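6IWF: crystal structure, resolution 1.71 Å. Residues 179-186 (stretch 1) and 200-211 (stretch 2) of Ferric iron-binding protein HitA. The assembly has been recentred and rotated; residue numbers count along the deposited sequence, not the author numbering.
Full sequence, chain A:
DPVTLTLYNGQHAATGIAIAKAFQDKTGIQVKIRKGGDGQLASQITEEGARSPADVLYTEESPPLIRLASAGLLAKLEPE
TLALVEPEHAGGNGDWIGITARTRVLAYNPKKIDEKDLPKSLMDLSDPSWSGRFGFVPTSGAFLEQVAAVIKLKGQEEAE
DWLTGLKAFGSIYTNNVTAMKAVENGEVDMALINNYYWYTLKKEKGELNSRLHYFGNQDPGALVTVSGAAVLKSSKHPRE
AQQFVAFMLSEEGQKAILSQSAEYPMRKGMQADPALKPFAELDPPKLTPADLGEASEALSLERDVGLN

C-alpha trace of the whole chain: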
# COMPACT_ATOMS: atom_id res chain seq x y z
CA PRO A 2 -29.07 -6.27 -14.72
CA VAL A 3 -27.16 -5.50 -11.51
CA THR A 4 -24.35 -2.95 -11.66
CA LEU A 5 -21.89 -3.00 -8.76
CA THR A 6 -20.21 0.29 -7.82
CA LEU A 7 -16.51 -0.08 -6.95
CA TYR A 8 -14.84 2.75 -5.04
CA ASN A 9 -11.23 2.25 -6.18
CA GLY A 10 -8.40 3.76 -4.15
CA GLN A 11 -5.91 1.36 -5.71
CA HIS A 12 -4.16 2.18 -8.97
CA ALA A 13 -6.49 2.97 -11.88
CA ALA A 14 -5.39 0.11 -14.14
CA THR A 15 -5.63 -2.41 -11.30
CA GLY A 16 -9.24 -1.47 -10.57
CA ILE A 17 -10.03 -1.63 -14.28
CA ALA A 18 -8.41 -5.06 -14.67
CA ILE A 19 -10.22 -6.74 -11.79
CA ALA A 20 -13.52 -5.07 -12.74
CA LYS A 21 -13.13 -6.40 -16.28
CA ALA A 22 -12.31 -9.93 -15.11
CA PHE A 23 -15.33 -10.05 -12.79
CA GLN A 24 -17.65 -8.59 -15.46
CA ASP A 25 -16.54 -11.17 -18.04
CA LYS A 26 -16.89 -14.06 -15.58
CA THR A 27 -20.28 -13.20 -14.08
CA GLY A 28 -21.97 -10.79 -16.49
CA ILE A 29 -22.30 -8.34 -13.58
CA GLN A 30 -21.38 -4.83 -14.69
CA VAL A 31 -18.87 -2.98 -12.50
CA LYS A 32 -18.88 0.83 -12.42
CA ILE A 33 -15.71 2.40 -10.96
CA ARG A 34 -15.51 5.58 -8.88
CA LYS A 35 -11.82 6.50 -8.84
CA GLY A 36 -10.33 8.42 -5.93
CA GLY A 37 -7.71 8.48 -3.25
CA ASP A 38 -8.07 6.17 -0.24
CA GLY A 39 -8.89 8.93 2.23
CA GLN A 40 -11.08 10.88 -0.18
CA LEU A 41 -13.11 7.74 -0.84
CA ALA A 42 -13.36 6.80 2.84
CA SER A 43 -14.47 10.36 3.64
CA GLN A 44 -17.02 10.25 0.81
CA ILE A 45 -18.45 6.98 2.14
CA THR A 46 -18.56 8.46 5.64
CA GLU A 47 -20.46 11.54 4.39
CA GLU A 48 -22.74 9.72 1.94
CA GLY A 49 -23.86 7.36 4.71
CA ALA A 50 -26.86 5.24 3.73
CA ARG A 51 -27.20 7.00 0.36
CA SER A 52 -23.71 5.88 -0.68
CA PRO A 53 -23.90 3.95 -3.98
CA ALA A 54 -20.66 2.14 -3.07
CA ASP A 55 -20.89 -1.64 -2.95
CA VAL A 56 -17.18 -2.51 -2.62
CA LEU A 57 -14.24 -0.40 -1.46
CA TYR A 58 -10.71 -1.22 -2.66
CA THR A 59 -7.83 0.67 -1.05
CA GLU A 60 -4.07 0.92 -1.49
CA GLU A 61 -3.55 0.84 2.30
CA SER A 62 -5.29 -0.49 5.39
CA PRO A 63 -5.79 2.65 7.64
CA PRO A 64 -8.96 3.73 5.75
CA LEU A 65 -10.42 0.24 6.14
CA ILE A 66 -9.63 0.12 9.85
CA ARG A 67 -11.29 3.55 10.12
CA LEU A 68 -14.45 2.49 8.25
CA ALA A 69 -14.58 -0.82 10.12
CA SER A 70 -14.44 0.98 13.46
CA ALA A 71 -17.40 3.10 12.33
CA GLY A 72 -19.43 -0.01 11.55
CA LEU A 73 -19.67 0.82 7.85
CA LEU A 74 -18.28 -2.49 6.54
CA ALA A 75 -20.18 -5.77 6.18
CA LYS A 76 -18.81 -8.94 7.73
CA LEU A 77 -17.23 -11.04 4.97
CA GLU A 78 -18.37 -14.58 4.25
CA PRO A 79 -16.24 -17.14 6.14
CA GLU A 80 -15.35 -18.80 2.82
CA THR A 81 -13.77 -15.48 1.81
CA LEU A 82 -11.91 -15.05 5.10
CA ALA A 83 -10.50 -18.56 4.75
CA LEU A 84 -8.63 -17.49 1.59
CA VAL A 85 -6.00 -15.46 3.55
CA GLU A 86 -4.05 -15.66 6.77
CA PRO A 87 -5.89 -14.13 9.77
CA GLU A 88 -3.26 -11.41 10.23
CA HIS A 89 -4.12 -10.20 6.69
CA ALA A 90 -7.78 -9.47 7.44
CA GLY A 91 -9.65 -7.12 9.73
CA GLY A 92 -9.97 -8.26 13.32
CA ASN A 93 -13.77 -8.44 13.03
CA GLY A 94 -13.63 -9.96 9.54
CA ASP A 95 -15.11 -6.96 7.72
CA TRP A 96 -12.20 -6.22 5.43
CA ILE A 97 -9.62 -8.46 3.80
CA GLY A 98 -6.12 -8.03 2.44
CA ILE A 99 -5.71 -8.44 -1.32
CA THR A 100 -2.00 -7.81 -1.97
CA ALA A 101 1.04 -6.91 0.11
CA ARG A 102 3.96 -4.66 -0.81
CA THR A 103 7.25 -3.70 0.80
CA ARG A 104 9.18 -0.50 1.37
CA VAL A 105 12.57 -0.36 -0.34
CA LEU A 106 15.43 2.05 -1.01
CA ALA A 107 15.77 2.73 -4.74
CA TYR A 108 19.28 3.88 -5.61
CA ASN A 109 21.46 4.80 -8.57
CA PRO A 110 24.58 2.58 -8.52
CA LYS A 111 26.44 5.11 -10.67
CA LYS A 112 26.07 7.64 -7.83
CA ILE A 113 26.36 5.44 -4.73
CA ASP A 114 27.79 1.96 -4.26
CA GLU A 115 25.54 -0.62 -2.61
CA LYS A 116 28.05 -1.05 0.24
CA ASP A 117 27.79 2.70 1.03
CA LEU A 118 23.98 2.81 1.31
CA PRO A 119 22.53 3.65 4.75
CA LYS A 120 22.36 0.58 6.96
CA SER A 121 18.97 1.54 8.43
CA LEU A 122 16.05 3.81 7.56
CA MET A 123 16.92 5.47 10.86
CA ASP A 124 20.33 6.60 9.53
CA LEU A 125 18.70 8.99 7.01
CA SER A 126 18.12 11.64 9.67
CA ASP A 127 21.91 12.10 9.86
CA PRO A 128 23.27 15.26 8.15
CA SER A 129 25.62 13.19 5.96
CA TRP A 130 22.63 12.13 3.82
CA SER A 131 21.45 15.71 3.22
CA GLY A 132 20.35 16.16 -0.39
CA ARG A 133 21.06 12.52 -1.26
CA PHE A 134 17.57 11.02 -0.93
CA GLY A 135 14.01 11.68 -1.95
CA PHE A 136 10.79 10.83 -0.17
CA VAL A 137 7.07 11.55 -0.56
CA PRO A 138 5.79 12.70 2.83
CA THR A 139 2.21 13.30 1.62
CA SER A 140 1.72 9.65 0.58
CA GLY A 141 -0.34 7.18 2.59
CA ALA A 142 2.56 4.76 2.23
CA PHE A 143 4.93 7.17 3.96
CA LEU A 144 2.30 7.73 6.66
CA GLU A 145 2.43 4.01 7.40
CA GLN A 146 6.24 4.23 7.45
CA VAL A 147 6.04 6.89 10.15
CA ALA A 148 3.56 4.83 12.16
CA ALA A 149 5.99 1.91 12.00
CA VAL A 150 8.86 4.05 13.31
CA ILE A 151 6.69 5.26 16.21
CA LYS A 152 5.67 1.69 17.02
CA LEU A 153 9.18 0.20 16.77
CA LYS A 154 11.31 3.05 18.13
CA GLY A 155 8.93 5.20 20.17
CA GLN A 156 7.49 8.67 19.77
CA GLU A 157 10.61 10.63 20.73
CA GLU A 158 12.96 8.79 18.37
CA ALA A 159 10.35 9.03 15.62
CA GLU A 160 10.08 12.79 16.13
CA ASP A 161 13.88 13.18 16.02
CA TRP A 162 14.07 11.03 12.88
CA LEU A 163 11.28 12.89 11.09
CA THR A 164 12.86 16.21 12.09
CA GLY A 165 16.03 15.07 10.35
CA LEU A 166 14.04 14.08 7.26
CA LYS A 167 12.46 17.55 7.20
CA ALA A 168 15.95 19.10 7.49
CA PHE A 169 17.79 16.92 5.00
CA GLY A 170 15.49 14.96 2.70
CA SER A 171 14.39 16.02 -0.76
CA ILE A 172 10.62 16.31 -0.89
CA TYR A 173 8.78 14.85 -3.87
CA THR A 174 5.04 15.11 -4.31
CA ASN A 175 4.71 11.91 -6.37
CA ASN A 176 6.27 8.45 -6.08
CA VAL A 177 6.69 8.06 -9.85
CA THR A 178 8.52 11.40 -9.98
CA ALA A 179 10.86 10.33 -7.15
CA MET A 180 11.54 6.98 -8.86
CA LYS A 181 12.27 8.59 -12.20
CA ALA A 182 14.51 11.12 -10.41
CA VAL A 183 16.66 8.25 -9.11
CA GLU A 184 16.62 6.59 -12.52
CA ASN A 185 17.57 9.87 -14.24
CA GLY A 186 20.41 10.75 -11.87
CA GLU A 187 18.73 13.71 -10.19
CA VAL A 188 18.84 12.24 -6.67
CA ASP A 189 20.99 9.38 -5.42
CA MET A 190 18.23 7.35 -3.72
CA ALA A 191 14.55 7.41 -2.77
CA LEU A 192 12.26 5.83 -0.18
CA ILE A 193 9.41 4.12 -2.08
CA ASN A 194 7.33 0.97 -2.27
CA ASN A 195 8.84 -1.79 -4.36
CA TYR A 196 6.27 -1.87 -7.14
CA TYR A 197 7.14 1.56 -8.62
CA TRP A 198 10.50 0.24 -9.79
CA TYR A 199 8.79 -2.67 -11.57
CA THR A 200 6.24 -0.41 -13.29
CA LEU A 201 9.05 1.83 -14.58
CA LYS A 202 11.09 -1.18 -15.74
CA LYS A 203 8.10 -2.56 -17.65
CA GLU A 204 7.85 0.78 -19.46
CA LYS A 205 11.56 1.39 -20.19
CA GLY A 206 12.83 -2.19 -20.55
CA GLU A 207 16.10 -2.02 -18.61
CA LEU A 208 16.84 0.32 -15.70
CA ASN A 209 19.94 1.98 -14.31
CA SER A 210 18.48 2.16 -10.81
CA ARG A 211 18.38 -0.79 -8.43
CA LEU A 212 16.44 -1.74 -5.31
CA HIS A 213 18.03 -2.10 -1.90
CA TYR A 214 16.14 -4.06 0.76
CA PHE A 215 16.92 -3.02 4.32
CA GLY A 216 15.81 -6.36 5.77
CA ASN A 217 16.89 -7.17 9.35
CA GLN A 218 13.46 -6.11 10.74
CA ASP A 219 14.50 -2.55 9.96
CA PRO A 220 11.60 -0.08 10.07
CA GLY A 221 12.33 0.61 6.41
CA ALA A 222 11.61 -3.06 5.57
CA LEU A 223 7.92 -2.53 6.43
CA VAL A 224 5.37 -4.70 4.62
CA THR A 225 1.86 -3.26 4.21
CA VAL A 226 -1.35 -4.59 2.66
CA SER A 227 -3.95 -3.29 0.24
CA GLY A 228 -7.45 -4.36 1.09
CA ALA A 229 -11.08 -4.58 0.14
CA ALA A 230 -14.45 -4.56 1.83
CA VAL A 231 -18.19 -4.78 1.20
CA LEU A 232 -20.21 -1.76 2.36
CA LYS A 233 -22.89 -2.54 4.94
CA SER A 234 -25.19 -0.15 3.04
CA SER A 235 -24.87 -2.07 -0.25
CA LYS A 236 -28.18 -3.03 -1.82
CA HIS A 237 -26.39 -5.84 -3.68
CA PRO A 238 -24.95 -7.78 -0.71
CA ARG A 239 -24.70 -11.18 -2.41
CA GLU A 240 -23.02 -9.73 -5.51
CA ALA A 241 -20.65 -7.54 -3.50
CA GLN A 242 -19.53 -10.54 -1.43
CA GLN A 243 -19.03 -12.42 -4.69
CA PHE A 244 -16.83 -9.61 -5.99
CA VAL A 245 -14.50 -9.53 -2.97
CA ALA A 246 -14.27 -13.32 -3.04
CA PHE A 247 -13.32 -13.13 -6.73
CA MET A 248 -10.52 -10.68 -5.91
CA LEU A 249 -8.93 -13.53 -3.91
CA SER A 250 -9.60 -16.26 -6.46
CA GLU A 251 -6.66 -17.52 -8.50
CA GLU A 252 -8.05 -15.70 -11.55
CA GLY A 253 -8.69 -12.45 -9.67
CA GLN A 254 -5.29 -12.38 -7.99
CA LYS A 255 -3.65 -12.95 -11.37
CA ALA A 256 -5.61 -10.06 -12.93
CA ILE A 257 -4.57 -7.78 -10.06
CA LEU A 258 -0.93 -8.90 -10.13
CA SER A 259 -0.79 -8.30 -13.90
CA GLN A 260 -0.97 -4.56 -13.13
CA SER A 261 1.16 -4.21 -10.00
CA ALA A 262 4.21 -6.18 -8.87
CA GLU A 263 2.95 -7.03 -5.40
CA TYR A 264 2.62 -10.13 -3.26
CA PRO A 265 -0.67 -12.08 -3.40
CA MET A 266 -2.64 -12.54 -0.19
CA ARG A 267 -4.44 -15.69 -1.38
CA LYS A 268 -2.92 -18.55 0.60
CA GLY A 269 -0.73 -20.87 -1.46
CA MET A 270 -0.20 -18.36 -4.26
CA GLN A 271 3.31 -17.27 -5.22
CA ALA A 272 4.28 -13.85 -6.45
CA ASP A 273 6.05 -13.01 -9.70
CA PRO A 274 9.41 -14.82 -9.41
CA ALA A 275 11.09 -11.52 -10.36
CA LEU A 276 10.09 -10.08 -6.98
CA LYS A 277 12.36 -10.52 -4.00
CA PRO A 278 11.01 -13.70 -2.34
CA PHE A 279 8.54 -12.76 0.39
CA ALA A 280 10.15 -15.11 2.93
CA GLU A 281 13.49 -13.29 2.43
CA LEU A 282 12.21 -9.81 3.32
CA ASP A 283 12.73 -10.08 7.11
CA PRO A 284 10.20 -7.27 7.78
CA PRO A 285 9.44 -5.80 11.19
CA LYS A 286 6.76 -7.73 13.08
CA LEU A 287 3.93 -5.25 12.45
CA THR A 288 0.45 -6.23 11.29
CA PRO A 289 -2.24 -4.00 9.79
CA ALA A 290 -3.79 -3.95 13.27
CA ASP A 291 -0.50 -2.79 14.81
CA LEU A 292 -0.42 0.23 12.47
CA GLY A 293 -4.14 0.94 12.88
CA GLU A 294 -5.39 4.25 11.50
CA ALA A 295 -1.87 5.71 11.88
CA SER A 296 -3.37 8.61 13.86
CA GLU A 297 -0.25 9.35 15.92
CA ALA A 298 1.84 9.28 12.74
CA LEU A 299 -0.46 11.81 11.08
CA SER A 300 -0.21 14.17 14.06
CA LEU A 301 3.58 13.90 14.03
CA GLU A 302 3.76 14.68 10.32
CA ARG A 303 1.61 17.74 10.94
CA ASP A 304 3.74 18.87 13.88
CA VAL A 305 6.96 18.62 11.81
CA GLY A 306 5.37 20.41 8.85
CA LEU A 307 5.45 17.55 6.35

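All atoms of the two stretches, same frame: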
# COMPACT_ATOMS: atom_id res chain seq x y z
N ALA A 179 9.67 10.67 -7.94
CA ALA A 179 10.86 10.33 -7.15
C ALA A 179 11.62 9.15 -7.76
O ALA A 179 12.86 9.14 -7.78
CB ALA A 179 10.45 10.01 -5.71
N MET A 180 10.90 8.15 -8.26
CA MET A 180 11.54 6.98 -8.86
C MET A 180 12.24 7.35 -10.15
O MET A 180 13.37 6.93 -10.40
CB MET A 180 10.51 5.87 -9.09
CG MET A 180 11.05 4.60 -9.75
SD MET A 180 12.10 3.61 -8.66
CE MET A 180 13.73 3.95 -9.33
N LYS A 181 11.59 8.15 -10.99
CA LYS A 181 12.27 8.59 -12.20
C LYS A 181 13.45 9.50 -11.87
O LYS A 181 14.44 9.49 -12.61
CB LYS A 181 11.27 9.28 -13.14
CG LYS A 181 10.30 8.30 -13.81
CD LYS A 181 9.25 9.03 -14.63
CE LYS A 181 8.33 8.06 -15.40
NZ LYS A 181 7.34 8.79 -16.28
N ALA A 182 13.38 10.27 -10.77
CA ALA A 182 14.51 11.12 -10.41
C ALA A 182 15.73 10.29 -10.03
O ALA A 182 16.87 10.67 -10.35
CB ALA A 182 14.13 12.06 -9.27
N VAL A 183 15.53 9.16 -9.35
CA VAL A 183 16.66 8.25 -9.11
C VAL A 183 17.16 7.68 -10.42
O VAL A 183 18.37 7.64 -10.67
CB VAL A 183 16.26 7.13 -8.14
CG1 VAL A 183 17.43 6.14 -7.97
CG2 VAL A 183 15.84 7.70 -6.80
N GLU A 184 16.24 7.21 -11.26
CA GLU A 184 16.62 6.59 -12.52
C GLU A 184 17.36 7.56 -13.43
O GLU A 184 18.27 7.15 -14.16
CB GLU A 184 15.38 6.03 -13.22
CG GLU A 184 15.64 5.46 -14.59
CD GLU A 184 16.48 4.20 -14.54
OE1 GLU A 184 16.51 3.54 -13.46
OE2 GLU A 184 17.12 3.85 -15.56
N ASN A 185 17.00 8.84 -13.38
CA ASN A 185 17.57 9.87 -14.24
C ASN A 185 18.74 10.61 -13.61
O ASN A 185 19.19 11.62 -14.16
CB ASN A 185 16.49 10.87 -14.66
CG ASN A 185 15.51 10.29 -15.65
OD1 ASN A 185 15.86 9.42 -16.45
ND2 ASN A 185 14.27 10.77 -15.61
N GLY A 186 19.23 10.16 -12.46
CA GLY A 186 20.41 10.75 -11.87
C GLY A 186 20.20 12.08 -11.19
O GLY A 186 21.18 12.81 -10.96
N THR A 200 7.04 -1.11 -12.27
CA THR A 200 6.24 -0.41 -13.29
C THR A 200 7.14 0.36 -14.25
O THR A 200 6.94 0.30 -15.47
CB THR A 200 5.24 0.53 -12.63
OG1 THR A 200 4.40 -0.21 -11.73
CG2 THR A 200 4.38 1.21 -13.69
N LEU A 201 8.14 1.06 -13.72
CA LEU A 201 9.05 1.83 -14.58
C LEU A 201 9.87 0.91 -15.47
O LEU A 201 10.10 1.22 -16.64
CB LEU A 201 9.96 2.71 -13.72
CG LEU A 201 10.87 3.66 -14.49
CD1 LEU A 201 10.00 4.59 -15.33
CD2 LEU A 201 11.77 4.46 -13.56
N LYS A 202 10.33 -0.23 -14.93
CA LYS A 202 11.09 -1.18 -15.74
C LYS A 202 10.24 -1.72 -16.88
O LYS A 202 10.70 -1.81 -18.02
CB LYS A 202 11.60 -2.33 -14.88
CG LYS A 202 12.42 -3.33 -15.70
CD LYS A 202 13.08 -4.39 -14.86
CE LYS A 202 13.75 -5.43 -15.76
NZ LYS A 202 14.56 -6.41 -14.99
N LYS A 203 8.99 -2.09 -16.59
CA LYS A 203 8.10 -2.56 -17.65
C LYS A 203 7.98 -1.54 -18.78
O LYS A 203 7.91 -1.92 -19.95
CB LYS A 203 6.72 -2.88 -17.06
CG LYS A 203 5.71 -3.41 -18.08
CD LYS A 203 4.53 -4.09 -17.39
CE LYS A 203 3.50 -3.08 -16.90
NZ LYS A 203 3.84 -2.46 -15.59
N GLU A 204 8.01 -0.25 -18.45
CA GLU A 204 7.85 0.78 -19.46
C GLU A 204 9.15 1.02 -20.24
O GLU A 204 9.11 1.18 -21.46
CB GLU A 204 7.38 2.08 -18.80
CG GLU A 204 7.36 3.30 -19.72
CD GLU A 204 6.75 4.53 -19.04
OE1 GLU A 204 7.30 4.97 -18.00
OE2 GLU A 204 5.74 5.05 -19.55
N LYS A 205 10.29 1.02 -19.56
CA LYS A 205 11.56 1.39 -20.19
C LYS A 205 12.39 0.20 -20.65
O LYS A 205 13.30 0.39 -21.47
CB LYS A 205 12.41 2.25 -19.24
CG LYS A 205 11.81 3.60 -18.90
CD LYS A 205 12.69 4.39 -17.95
CE LYS A 205 14.11 4.55 -18.49
NZ LYS A 205 14.58 5.97 -18.36
N GLY A 206 12.10 -1.00 -20.16
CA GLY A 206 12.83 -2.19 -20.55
C GLY A 206 13.93 -2.59 -19.59
O GLY A 206 13.83 -3.62 -18.90
N GLU A 207 14.99 -1.79 -19.53
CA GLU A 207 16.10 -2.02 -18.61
C GLU A 207 16.36 -0.73 -17.84
O GLU A 207 16.27 0.36 -18.41
CB GLU A 207 17.37 -2.45 -19.35
CG GLU A 207 17.35 -3.91 -19.78
CD GLU A 207 16.98 -4.85 -18.63
OE1 GLU A 207 17.58 -4.74 -17.54
OE2 GLU A 207 16.08 -5.69 -18.83
N LEU A 208 16.65 -0.85 -16.55
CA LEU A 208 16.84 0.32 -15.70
C LEU A 208 18.28 0.44 -15.23
O LEU A 208 19.00 -0.55 -15.08
CB LEU A 208 15.92 0.26 -14.47
CG LEU A 208 14.42 0.44 -14.73
CD1 LEU A 208 13.66 0.55 -13.41
CD2 LEU A 208 14.14 1.64 -15.63
N ASN A 209 18.69 1.69 -14.99
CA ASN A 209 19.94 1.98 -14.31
C ASN A 209 19.81 1.79 -12.80
O ASN A 209 20.72 1.27 -12.15
CB ASN A 209 20.37 3.42 -14.60
CG ASN A 209 20.91 3.60 -16.00
OD1 ASN A 209 21.56 2.70 -16.53
ND2 ASN A 209 20.65 4.76 -16.60
N SER A 210 18.68 2.20 -12.25
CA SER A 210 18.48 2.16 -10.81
C SER A 210 18.28 0.73 -10.33
O SER A 210 17.90 -0.17 -11.09
CB SER A 210 17.29 3.03 -10.41
OG SER A 210 16.08 2.47 -10.89
N ARG A 211 18.54 0.52 -9.04
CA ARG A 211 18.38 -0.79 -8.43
C ARG A 211 17.63 -0.62 -7.11
O ARG A 211 17.48 0.50 -6.60
CB ARG A 211 19.73 -1.48 -8.22
CG ARG A 211 20.52 -1.69 -9.53
CD ARG A 211 21.73 -2.63 -9.40
NE ARG A 211 22.59 -2.29 -8.27
CZ ARG A 211 23.92 -2.48 -8.24
NH1 ARG A 211 24.61 -2.15 -7.15
NH2 ARG A 211 24.55 -3.00 -9.30

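What holds the two stretches together most firmly? The carboxylate of Glu184 reaches from the last turn of its helix to the loop around Asn209 and Ser210. Asn209 N donates to Glu184 OE2 at 2.7 Å and Ser210 N to Glu184 OE1 at 2.8 Å, both nearly straight, at 171° and 162°. Ser210 OG also donates to Glu184 OE1, at 2.8 Å. One side chain thus accepts two successive backbone amides and a hydroxyl.

How does Glu184 get there? Its CA-to-CB bond points sideways, but chi1 near t and chi2 near p bring the carboxylate onto the loop. The backbones are close here, with Glu184 CA and Ser210 CA 5.1 Å apart.

What do the lysines contribute? Glu184 OE2 lies 4.3 Å from Lys205 NZ, and Lys181 NZ lies 4.2 Å from Glu204 OE1. Opposite charges are near each other, but beyond salt-bridge range.

What packs around this polar centre? Leu201 points toward the first helix, its CD2 lying 3.9 Å from Met180 CG and 4.0 Å from Glu184 CB, while its CD1 meets Lys181 CE at 3.9 Å. Farther along, Val183 CG1 rests 4.0 Å from Ser210 CB. With the helix axes no closer than 11.5 Å, side chains bridge the gap.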